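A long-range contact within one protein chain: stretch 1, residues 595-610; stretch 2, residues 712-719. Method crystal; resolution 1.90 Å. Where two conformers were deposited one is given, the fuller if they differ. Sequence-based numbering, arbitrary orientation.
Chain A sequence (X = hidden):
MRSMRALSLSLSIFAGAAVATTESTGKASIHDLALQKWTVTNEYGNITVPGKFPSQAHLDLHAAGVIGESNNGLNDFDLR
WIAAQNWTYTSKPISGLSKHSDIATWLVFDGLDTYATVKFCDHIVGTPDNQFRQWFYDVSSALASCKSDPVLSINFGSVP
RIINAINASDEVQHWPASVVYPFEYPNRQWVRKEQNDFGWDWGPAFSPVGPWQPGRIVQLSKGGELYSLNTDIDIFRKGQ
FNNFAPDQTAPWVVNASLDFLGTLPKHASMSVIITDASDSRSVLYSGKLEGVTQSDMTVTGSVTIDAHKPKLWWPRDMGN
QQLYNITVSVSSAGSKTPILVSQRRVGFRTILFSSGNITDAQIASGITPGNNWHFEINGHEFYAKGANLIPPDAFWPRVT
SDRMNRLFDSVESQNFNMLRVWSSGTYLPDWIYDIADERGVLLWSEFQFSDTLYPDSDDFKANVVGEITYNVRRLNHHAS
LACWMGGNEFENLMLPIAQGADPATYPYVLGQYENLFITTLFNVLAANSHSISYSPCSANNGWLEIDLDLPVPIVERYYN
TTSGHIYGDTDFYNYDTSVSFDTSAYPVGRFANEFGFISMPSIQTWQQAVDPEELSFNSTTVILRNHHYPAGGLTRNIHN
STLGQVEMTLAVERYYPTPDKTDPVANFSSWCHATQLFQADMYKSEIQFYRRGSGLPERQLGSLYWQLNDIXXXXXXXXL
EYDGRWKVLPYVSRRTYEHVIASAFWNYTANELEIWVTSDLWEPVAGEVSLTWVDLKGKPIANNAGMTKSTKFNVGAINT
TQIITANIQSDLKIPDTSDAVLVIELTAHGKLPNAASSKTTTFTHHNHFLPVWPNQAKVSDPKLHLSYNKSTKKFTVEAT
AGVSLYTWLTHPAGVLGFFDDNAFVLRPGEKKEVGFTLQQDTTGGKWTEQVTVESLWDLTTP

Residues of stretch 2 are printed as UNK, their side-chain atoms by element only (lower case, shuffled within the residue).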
# COMPACT_ATOMS: atom_id res chain seq x y z
N PHE A 595 -12.07 24.33 19.40
CA PHE A 595 -12.49 23.23 20.28
C PHE A 595 -12.52 21.92 19.54
O PHE A 595 -12.84 21.88 18.33
CB PHE A 595 -13.85 23.51 20.94
CG PHE A 595 -14.95 23.80 19.95
CD1 PHE A 595 -15.12 25.09 19.42
CD2 PHE A 595 -15.85 22.81 19.58
CE1 PHE A 595 -16.15 25.36 18.52
CE2 PHE A 595 -16.87 23.07 18.67
CZ PHE A 595 -17.03 24.34 18.16
N GLY A 596 -12.15 20.84 20.23
CA GLY A 596 -12.19 19.50 19.59
C GLY A 596 -11.65 18.32 20.36
O GLY A 596 -11.29 18.42 21.54
N PHE A 597 -11.69 17.17 19.68
CA PHE A 597 -11.26 15.85 20.15
C PHE A 597 -10.84 15.14 18.85
O PHE A 597 -11.49 15.40 17.85
CB PHE A 597 -12.44 15.12 20.73
CG PHE A 597 -12.09 14.03 21.71
CD1 PHE A 597 -11.85 12.76 21.31
CD2 PHE A 597 -11.99 14.33 23.08
CE1 PHE A 597 -11.52 11.76 22.21
CE2 PHE A 597 -11.68 13.36 23.98
CZ PHE A 597 -11.45 12.08 23.57
N ILE A 598 -9.80 14.28 18.80
CA ILE A 598 -9.40 13.59 17.53
C ILE A 598 -10.23 12.40 17.13
O ILE A 598 -10.90 11.79 18.01
CB ILE A 598 -7.92 13.19 17.54
CG1 ILE A 598 -7.67 12.10 18.59
CG2 ILE A 598 -7.04 14.40 17.83
CD1 ILE A 598 -6.35 11.37 18.46
N SER A 599 -10.23 11.94 15.85
CA SER A 599 -10.91 10.72 15.61
C SER A 599 -10.15 10.11 14.39
O SER A 599 -9.45 10.85 13.70
CB SER A 599 -12.37 11.04 15.23
OG SER A 599 -12.47 11.69 13.93
N MET A 600 -10.30 8.81 14.21
CA MET A 600 -9.67 8.09 13.10
C MET A 600 -10.27 8.52 11.82
O MET A 600 -11.46 8.83 11.76
CB MET A 600 -9.96 6.60 13.23
CG MET A 600 -9.22 5.76 14.21
SD MET A 600 -7.48 5.85 14.01
CE MET A 600 -6.86 4.53 15.01
N PRO A 601 -9.51 8.45 10.70
CA PRO A 601 -10.21 8.63 9.46
C PRO A 601 -10.84 7.30 8.98
O PRO A 601 -10.55 6.21 9.51
CB PRO A 601 -9.07 9.01 8.50
CG PRO A 601 -7.87 8.31 9.01
CD PRO A 601 -8.04 8.41 10.52
N SER A 602 -11.61 7.38 7.89
CA SER A 602 -12.20 6.19 7.29
C SER A 602 -11.12 5.18 6.93
O SER A 602 -9.97 5.54 6.70
CB SER A 602 -12.96 6.60 6.01
OG SER A 602 -12.02 7.05 5.06
N ILE A 603 -11.50 3.90 6.88
CA ILE A 603 -10.59 2.89 6.38
C ILE A 603 -10.22 3.17 4.91
O ILE A 603 -9.11 2.81 4.48
CB ILE A 603 -11.12 1.44 6.57
CG1 ILE A 603 -10.07 0.42 6.09
CG2 ILE A 603 -12.45 1.21 5.86
CD1 ILE A 603 -10.40 -1.02 6.43
N GLN A 604 -11.10 3.81 4.13
CA GLN A 604 -10.77 4.04 2.69
C GLN A 604 -9.65 5.08 2.66
O GLN A 604 -8.77 5.05 1.80
CB GLN A 604 -11.96 4.53 1.86
CG GLN A 604 -13.13 3.54 1.73
CD GLN A 604 -14.03 3.45 2.96
OE1 GLN A 604 -13.93 4.21 3.88
NE2 GLN A 604 -14.94 2.49 2.94
N THR A 605 -9.69 6.04 3.61
CA THR A 605 -8.64 7.04 3.70
C THR A 605 -7.31 6.34 4.14
O THR A 605 -6.29 6.40 3.39
CB THR A 605 -9.03 8.26 4.57
OG1 THR A 605 -9.98 9.12 3.87
CG2 THR A 605 -7.84 9.03 4.91
N TRP A 606 -7.34 5.59 5.27
CA TRP A 606 -6.16 4.81 5.69
C TRP A 606 -5.58 4.04 4.51
O TRP A 606 -4.35 3.99 4.32
CB TRP A 606 -6.52 3.78 6.69
CG TRP A 606 -6.58 4.40 8.08
CD1 TRP A 606 -7.65 4.51 8.86
CD2 TRP A 606 -5.50 5.01 8.77
NE1 TRP A 606 -7.31 5.14 10.08
CE2 TRP A 606 -5.98 5.45 10.02
CE3 TRP A 606 -4.15 5.21 8.46
CZ2 TRP A 606 -5.16 6.07 10.95
CZ3 TRP A 606 -3.34 5.81 9.38
CH2 TRP A 606 -3.84 6.24 10.63
N GLN A 607 -6.46 3.40 3.78
CA GLN A 607 -6.03 2.52 2.69
C GLN A 607 -5.19 3.23 1.62
O GLN A 607 -4.49 2.58 0.80
CB GLN A 607 -7.25 1.84 2.07
CG GLN A 607 -7.74 0.65 2.86
CD GLN A 607 -9.03 0.09 2.30
OE1 GLN A 607 -9.96 0.81 1.89
NE2 GLN A 607 -9.09 -1.19 2.28
N GLN A 608 -5.27 4.55 1.59
CA GLN A 608 -4.51 5.34 0.63
C GLN A 608 -3.01 5.35 0.98
O GLN A 608 -2.21 5.50 0.10
CB GLN A 608 -5.02 6.79 0.60
CG GLN A 608 -6.46 6.92 0.14
CD GLN A 608 -7.02 8.32 0.32
OE1 GLN A 608 -6.33 9.26 0.74
NE2 GLN A 608 -8.29 8.47 -0.01
N ALA A 609 -2.69 5.31 2.28
CA ALA A 609 -1.36 5.66 2.78
C ALA A 609 -0.61 4.53 3.44
O ALA A 609 0.59 4.58 3.52
CB ALA A 609 -1.48 6.84 3.76
N VAL A 610 -1.30 3.49 3.90
CA VAL A 610 -0.73 2.45 4.74
C VAL A 610 -0.91 1.04 4.17
O VAL A 610 -1.95 0.75 3.59
CB VAL A 610 -1.39 2.56 6.14
CG1 VAL A 610 -1.24 1.29 6.92
CG2 VAL A 610 -0.78 3.71 6.91
N UNK A 712 -2.91 15.08 5.91
CA UNK A 712 -2.55 13.71 5.50
C UNK A 712 -3.46 12.70 6.22
O UNK A 712 -4.34 13.08 6.99
c UNK A 712 2.49 11.06 7.71
c UNK A 712 0.60 12.59 8.98
c UNK A 712 2.52 11.20 9.11
n UNK A 712 -0.44 13.38 9.37
c UNK A 712 -1.04 13.43 5.74
c UNK A 712 1.50 11.72 6.94
c UNK A 712 -0.59 13.25 7.15
c UNK A 712 0.54 12.49 7.59
c UNK A 712 -1.15 13.77 8.27
c UNK A 712 1.60 11.95 9.75
N UNK A 713 -3.18 11.41 6.04
CA UNK A 713 -4.06 10.34 6.53
C UNK A 713 -3.65 9.90 7.93
O UNK A 713 -2.67 9.19 8.10
c UNK A 713 -4.02 9.18 5.54
c UNK A 713 -4.36 9.60 4.14
c UNK A 713 -3.18 10.06 3.39
o UNK A 713 -2.18 10.51 3.98
n UNK A 713 -3.25 9.94 2.07
N UNK A 714 -4.41 10.31 8.94
CA UNK A 714 -3.96 10.13 10.28
C UNK A 714 -5.06 10.48 11.24
O UNK A 714 -5.97 11.21 10.90
c UNK A 714 -2.73 11.04 10.53
N UNK A 715 -5.00 9.96 12.46
CA UNK A 715 -6.05 10.35 13.41
C UNK A 715 -5.86 11.78 13.87
O UNK A 715 -4.80 12.13 14.38
c UNK A 715 -5.89 9.37 14.55
c UNK A 715 -4.54 8.85 14.45
c UNK A 715 -4.04 9.02 13.04
N UNK A 716 -6.88 12.62 13.64
CA UNK A 716 -6.82 14.04 14.05
C UNK A 716 -8.17 14.64 14.45
O UNK A 716 -9.21 13.97 14.52
c UNK A 716 -5.13 14.30 12.05
c UNK A 716 -6.34 14.92 12.87
o UNK A 716 -7.47 15.14 12.02
N UNK A 717 -8.18 15.94 14.63
CA UNK A 717 -9.41 16.70 14.93
C UNK A 717 -10.24 17.06 13.66
O UNK A 717 -11.28 17.71 13.76
c UNK A 717 -8.26 17.84 16.96
c UNK A 717 -4.26 17.21 18.08
c UNK A 717 -9.07 17.98 15.71
c UNK A 717 -5.79 17.49 16.19
c UNK A 717 -5.28 17.37 18.98
c UNK A 717 -8.75 17.94 18.26
c UNK A 717 -6.56 17.60 18.49
c UNK A 717 -4.51 17.28 16.68
n UNK A 717 -7.75 17.75 19.15
c UNK A 717 -6.84 17.66 17.10
N UNK A 718 -9.77 16.66 12.46
CA UNK A 718 -10.43 17.04 11.23
C UNK A 718 -11.83 16.50 11.10
O UNK A 718 -12.17 15.46 11.70
c UNK A 718 -9.58 16.56 10.02
N UNK A 719 -12.69 17.26 10.39
CA UNK A 719 -13.98 16.80 9.96
C UNK A 719 -13.89 16.32 8.50
O UNK A 719 -14.69 15.54 8.09

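Position 712 carries ten side-chain atoms: one carbon, then fused five- and six-membered rings holding eight carbons and one nitrogen. Only an indole fits. None of its atoms touches stretch 1. The residue is Trp-712.

Position 713 has three carbons in a row, the third bearing one oxygen and one nitrogen. This is a primary amide on a two-methylene arm. CA-to-CB points toward stretch 1, and the chain lies beside Thr-605, Gln-608 and Ala-609. The length of the arm makes it Gln-713. Its CG is 3.6 Å from Thr-605 CG2, and its CD is 3.7 Å from Ala-609 CB. Its NE2 donates a weak hydrogen bond to Gln-608 OE1, at 3.4 Å.

Position 714 has a single side-chain carbon, which points away from stretch 1. The backbone makes the contacts: CA is 3.9 Å from Trp-606 CH2, and O is 3.5 Å from Pro-601 CD. One carbon means Ala-714.

Position 715 has three carbons that close a ring onto the backbone N. That is Pro-715. Its CD is 3.7 Å from Trp-606 CH2, and its CB is 3.9 Å from Met-600 SD. With no N-H, its nitrogen cannot donate a hydrogen bond.

Position 716 has one carbon bearing one oxygen and one carbon, so it is branched at CB; CA-to-CB points away from stretch 1. This is Thr-716. Its OG1 accepts from the backbone N of position 718, at 2.8 Å, so the hydroxyl braces its own stretch.

Position 717 again shows one carbon followed by fused rings with eight carbons and one nitrogen. Ile-598 CG2 sits over one face, 3.4 Å from the centroid of the six-membered ring. This is Trp-717. Its CD1 lies 3.4 Å from Phe-597 N, which is at the ring edge.

Position 718 has one side-chain carbon; its CB is 6.8 Å from Ser-599 O. It is Ala-718.

Position 719 has no side-chain atoms and makes no contact. It is Gly-719.

One antiparallel bridge pairs Ser-599 with Thr-716. Ser-599 N donates to Thr-716 O at 2.6 Å, and Thr-716 N donates to Ser-599 O at 3.1 Å. In this register Ile-598 lies near Trp-717 and Met-600 near Pro-715, and apolar contacts accompany the bridge. Gln-713 packs on Thr-605 and Ala-609, and Trp-606 also meets Ala-714 and Pro-715. Together the stretches bury 640 Å², both sides summed.

Stretch 2 (712-719) WQAPTWAG
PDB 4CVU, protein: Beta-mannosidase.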